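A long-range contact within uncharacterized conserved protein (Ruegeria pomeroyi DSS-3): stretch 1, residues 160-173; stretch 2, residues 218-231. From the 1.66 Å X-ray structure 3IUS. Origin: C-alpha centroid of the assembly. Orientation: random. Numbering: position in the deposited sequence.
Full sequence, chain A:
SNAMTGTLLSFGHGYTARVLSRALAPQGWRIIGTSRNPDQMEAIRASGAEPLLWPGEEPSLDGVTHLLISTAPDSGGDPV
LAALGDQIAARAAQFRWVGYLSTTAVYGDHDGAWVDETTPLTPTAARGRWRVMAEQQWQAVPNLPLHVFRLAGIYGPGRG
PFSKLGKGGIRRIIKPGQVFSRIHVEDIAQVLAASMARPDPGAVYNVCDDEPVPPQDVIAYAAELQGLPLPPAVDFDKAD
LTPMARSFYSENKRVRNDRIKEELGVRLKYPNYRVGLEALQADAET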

# COMPACT_ATOMS: atom_id res chain seq x y z
N GLY A 160 -4.13 13.54 -1.76
CA GLY A 160 -4.05 13.94 -3.15
C GLY A 160 -3.21 15.20 -3.31
O GLY A 160 -2.76 15.77 -2.32
N PRO A 161 -3.02 15.64 -4.55
CA PRO A 161 -2.10 16.74 -4.86
C PRO A 161 -2.73 18.12 -4.80
O PRO A 161 -2.01 19.11 -4.87
N PHE A 162 -4.05 18.20 -4.66
CA PHE A 162 -4.74 19.49 -4.69
C PHE A 162 -4.59 20.28 -3.40
O PHE A 162 -4.72 21.51 -3.39
N SER A 163 -4.31 19.58 -2.30
CA SER A 163 -3.97 20.23 -1.04
C SER A 163 -2.59 20.86 -1.15
O SER A 163 -2.28 21.86 -0.49
N LYS A 164 -1.77 20.27 -2.00
CA LYS A 164 -0.36 20.62 -2.15
C LYS A 164 -0.15 21.90 -2.97
O LYS A 164 0.97 22.42 -3.06
N LEU A 165 -1.22 22.42 -3.55
CA LEU A 165 -1.13 23.54 -4.47
C LEU A 165 -1.35 24.89 -3.80
O LEU A 165 -1.84 24.96 -2.67
N GLY A 166 -0.99 25.96 -4.50
CA GLY A 166 -1.32 27.31 -4.08
C GLY A 166 -0.48 27.92 -2.98
O GLY A 166 -0.59 29.12 -2.72
N LYS A 167 0.36 27.13 -2.32
CA LYS A 167 1.17 27.67 -1.23
C LYS A 167 2.67 27.68 -1.51
O LYS A 167 3.48 27.71 -0.59
N GLY A 168 3.03 27.66 -2.79
CA GLY A 168 4.42 27.76 -3.19
C GLY A 168 5.25 26.60 -2.69
O GLY A 168 4.71 25.60 -2.21
N GLY A 169 6.57 26.74 -2.79
CA GLY A 169 7.48 25.70 -2.33
C GLY A 169 7.21 24.34 -2.96
O GLY A 169 7.44 23.30 -2.33
N ILE A 170 6.71 24.36 -4.19
CA ILE A 170 6.50 23.13 -4.96
C ILE A 170 7.35 23.15 -6.22
O ILE A 170 7.41 24.16 -6.93
N ARG A 171 8.01 22.04 -6.51
CA ARG A 171 8.88 21.95 -7.66
C ARG A 171 8.76 20.58 -8.31
O ARG A 171 8.47 19.59 -7.65
N ARG A 172 8.96 20.54 -9.62
CA ARG A 172 8.93 19.28 -10.35
C ARG A 172 10.36 18.78 -10.56
O ARG A 172 11.14 19.42 -11.27
N ILE A 173 10.70 17.66 -9.94
CA ILE A 173 12.02 17.08 -10.08
C ILE A 173 12.09 16.22 -11.33
O ILE A 173 11.32 15.27 -11.48
N VAL A 218 2.25 14.11 -12.82
CA VAL A 218 1.12 14.12 -11.90
C VAL A 218 0.91 15.53 -11.36
O VAL A 218 -0.19 16.08 -11.41
N ILE A 219 2.00 16.10 -10.86
CA ILE A 219 2.02 17.48 -10.39
C ILE A 219 1.50 18.42 -11.47
O ILE A 219 0.67 19.29 -11.20
N ALA A 220 2.00 18.26 -12.69
CA ALA A 220 1.56 19.10 -13.79
C ALA A 220 0.05 18.98 -14.03
O ALA A 220 -0.63 19.97 -14.24
N TYR A 221 -0.47 17.75 -14.00
CA TYR A 221 -1.88 17.55 -14.31
C TYR A 221 -2.79 18.12 -13.23
O TYR A 221 -3.86 18.65 -13.53
N ALA A 222 -2.36 18.02 -11.98
CA ALA A 222 -3.12 18.58 -10.87
C ALA A 222 -3.21 20.10 -11.05
O ALA A 222 -4.28 20.69 -10.88
N ALA A 223 -2.10 20.71 -11.43
CA ALA A 223 -2.09 22.16 -11.66
C ALA A 223 -3.02 22.53 -12.82
O ALA A 223 -3.80 23.48 -12.73
N GLU A 224 -2.94 21.77 -13.90
CA GLU A 224 -3.81 21.97 -15.05
C GLU A 224 -5.29 21.93 -14.65
O GLU A 224 -6.06 22.81 -15.02
N LEU A 225 -5.69 20.90 -13.91
CA LEU A 225 -7.07 20.77 -13.45
C LEU A 225 -7.54 21.96 -12.61
O LEU A 225 -8.72 22.32 -12.64
N GLN A 226 -6.62 22.55 -11.87
CA GLN A 226 -6.95 23.59 -10.90
C GLN A 226 -6.85 24.96 -11.55
O GLN A 226 -7.16 25.97 -10.93
N GLY A 227 -6.42 24.98 -12.81
CA GLY A 227 -6.28 26.24 -13.51
C GLY A 227 -5.14 27.08 -12.97
O GLY A 227 -5.19 28.31 -13.00
N LEU A 228 -4.10 26.40 -12.48
CA LEU A 228 -2.92 27.05 -11.92
C LEU A 228 -1.69 26.91 -12.82
O LEU A 228 -1.63 26.02 -13.65
N PRO A 229 -0.71 27.81 -12.65
CA PRO A 229 0.50 27.75 -13.48
C PRO A 229 1.27 26.46 -13.26
O PRO A 229 1.30 25.94 -12.14
N LEU A 230 1.90 25.96 -14.32
CA LEU A 230 2.77 24.80 -14.23
C LEU A 230 3.95 25.11 -13.31
O LEU A 230 4.74 26.02 -13.59
N PRO A 231 4.06 24.38 -12.19
CA PRO A 231 5.19 24.57 -11.27
C PRO A 231 6.52 24.43 -12.00
O PRO A 231 6.62 23.66 -12.96

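The polar business of this contact rests on one backbone oxygen, gripped twice by a single arginine. Arg 172, in the strand that closes the first stretch, donates from NE to Pro 231 O at 2.7 Å and from NH2 to the same Pro 231 O at 2.9 Å. The oxygen sits at the edge of the guanidinium, near its plane, where the N-H groups point. With chi1 m, chi2 t and chi3 m, the side chain starts toward the second stretch and bends to reach that carbonyl. Its aliphatic part is used as well: CG lies 3.5 Å from CG2 of Ile 219, and Leu 230 (t, p), whose CA-to-CB bond points sideways, brings CD1 to 3.4 Å from Arg 172 NE, over one face of the guanidinium. Arg 172 gives up more surface here than any other residue, 117 of 756 Å².

The rest is mainly apolar packing; where Pro 161 comes close, the helix offers the methyl of Ala 222. Ala 222 points toward the first stretch, and its CB meets Pro 161 CG at 3.6 Å and Phe 162 CE1 at 4.0 Å. With only a methyl on the helix side, the proline ring can lie close to the helix; the CA atoms of Pro 161 and Ala 222 are 6.4 Å apart. Phe 162 leaves its backbone sideways, but its m rotamer brings the ring to the helix, with Leu 225 (m, t) CD1 at the ring edge, 3.9 Å from CZ.

Leu 165, also m, t, points into the angle between the helix and the segment that follows it. Its CD1 is 4.0 Å from CB of Gln 226, and its CB is 3.9 Å from Leu 228 CD1. Leu 228 can come back toward the first stretch because the helix closes in a Schellman motif: Gly 227 takes positive phi, and Leu 228 N bonds to Ala 223 O over 2.9 Å. Gly 166, also at positive phi, turns the loop away just past Leu 165, and residues 167 to 169 make no contact.

The chain returns at Ile 170 (p, t), whose CD1 packs 4.3 Å from Pro 231 CG. Ile 219, m, t, serves both arms of the loop: its CD1 lies 3.7 Å from NZ of Lys 164 and 3.9 Å from the backbone O of Arg 171. The CA-to-CB bond of Arg 171 points away, as expected next to the inward-pointing Arg 172 in extended chain.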

# COMPACT_ATOMS: atom_id res chain seq x y z
CB PRO A 161 -1.68 16.41 -6.29
CG PRO A 161 -2.95 15.89 -6.89
CD PRO A 161 -3.68 15.15 -5.78
CB PHE A 162 -6.21 19.31 -5.08
CG PHE A 162 -6.39 18.59 -6.38
CD1 PHE A 162 -6.20 19.25 -7.58
CD2 PHE A 162 -6.72 17.24 -6.41
CE1 PHE A 162 -6.35 18.59 -8.78
CE2 PHE A 162 -6.88 16.58 -7.61
CZ PHE A 162 -6.69 17.24 -8.79
CB SER A 163 -3.97 19.21 0.09
OG SER A 163 -2.92 18.28 -0.08
CB LYS A 164 0.36 19.43 -2.80
CG LYS A 164 1.82 19.61 -3.14
CD LYS A 164 2.42 18.24 -3.46
CE LYS A 164 3.51 18.31 -4.52
NZ LYS A 164 3.90 16.94 -4.98
CB LEU A 165 -2.16 23.38 -5.59
CG LEU A 165 -2.08 22.11 -6.44
CD1 LEU A 165 -3.42 21.83 -7.09
CD2 LEU A 165 -0.97 22.24 -7.48
CB LYS A 167 0.85 26.97 0.10
CG LYS A 167 0.62 25.47 0.00
CD LYS A 167 -0.24 24.99 1.16
CE LYS A 167 -0.37 23.47 1.17
NZ LYS A 167 -1.45 23.01 2.09
CB ILE A 170 5.02 22.93 -5.34
CG1 ILE A 170 4.38 24.27 -5.71
CG2 ILE A 170 4.26 22.26 -4.21
CD1 ILE A 170 2.96 24.16 -6.22
CB ARG A 171 10.33 22.23 -7.24
CG ARG A 171 10.76 21.50 -5.98
CD ARG A 171 11.58 22.39 -5.06
NE ARG A 171 12.98 22.51 -5.47
CZ ARG A 171 13.94 21.65 -5.15
NH1 ARG A 171 13.65 20.58 -4.41
NH2 ARG A 171 15.18 21.85 -5.56
CB ARG A 172 8.18 19.43 -11.68
CG ARG A 172 6.68 19.68 -11.51
CD ARG A 172 5.98 19.88 -12.85
NE ARG A 172 6.50 21.05 -13.55
CZ ARG A 172 7.04 21.02 -14.76
NH1 ARG A 172 7.10 19.87 -15.43
NH2 ARG A 172 7.49 22.14 -15.32
CB ILE A 173 12.39 16.20 -8.87
CG1 ILE A 173 12.18 16.95 -7.55
CG2 ILE A 173 13.82 15.68 -8.99
CD1 ILE A 173 13.02 18.21 -7.43
CB VAL A 218 1.33 13.13 -10.75
CG1 VAL A 218 0.13 13.16 -9.82
CG2 VAL A 218 1.53 11.74 -11.32
CB ILE A 219 3.45 17.87 -9.99
CG1 ILE A 219 3.87 17.13 -8.72
CG2 ILE A 219 3.58 19.39 -9.82
CD1 ILE A 219 5.32 17.33 -8.33
CB ALA A 220 2.33 18.76 -15.07
CB TYR A 221 -2.19 16.06 -14.54
CG TYR A 221 -3.53 15.84 -15.19
CD1 TYR A 221 -3.83 16.43 -16.42
CD2 TYR A 221 -4.51 15.06 -14.60
CE1 TYR A 221 -5.05 16.25 -17.03
CE2 TYR A 221 -5.74 14.87 -15.19
CZ TYR A 221 -6.00 15.46 -16.41
OH TYR A 221 -7.23 15.28 -17.01
CB ALA A 222 -2.45 18.24 -9.54
CB ALA A 223 -0.67 22.64 -11.95
CB GLU A 224 -3.50 20.92 -16.12
CG GLU A 224 -4.34 21.02 -17.38
CD GLU A 224 -4.02 19.93 -18.38
OE1 GLU A 224 -2.91 19.37 -18.32
OE2 GLU A 224 -4.89 19.62 -19.23
CB LEU A 225 -7.25 19.48 -12.66
CG LEU A 225 -7.24 18.22 -13.51
CD1 LEU A 225 -7.23 16.97 -12.63
CD2 LEU A 225 -8.43 18.20 -14.46
CB GLN A 226 -5.99 23.50 -9.70
CG GLN A 226 -6.43 24.28 -8.46
CD GLN A 226 -7.39 23.51 -7.57
OE1 GLN A 226 -7.96 22.48 -7.97
NE2 GLN A 226 -7.58 24.01 -6.36
CB LEU A 228 -2.63 26.48 -10.53
CG LEU A 228 -3.74 26.70 -9.51
CD1 LEU A 228 -3.40 26.00 -8.21
CD2 LEU A 228 -3.95 28.20 -9.27
CB PRO A 229 1.32 28.94 -12.98
CG PRO A 229 0.32 29.86 -12.37
CD PRO A 229 -0.70 28.96 -11.74
CB LEU A 230 3.26 24.42 -15.62
CG LEU A 230 4.30 23.30 -15.75
CD1 LEU A 230 3.73 21.98 -15.27
CD2 LEU A 230 4.78 23.20 -17.19
CB PRO A 231 5.02 23.44 -10.26
CG PRO A 231 3.56 23.11 -10.32
CD PRO A 231 3.15 23.31 -11.74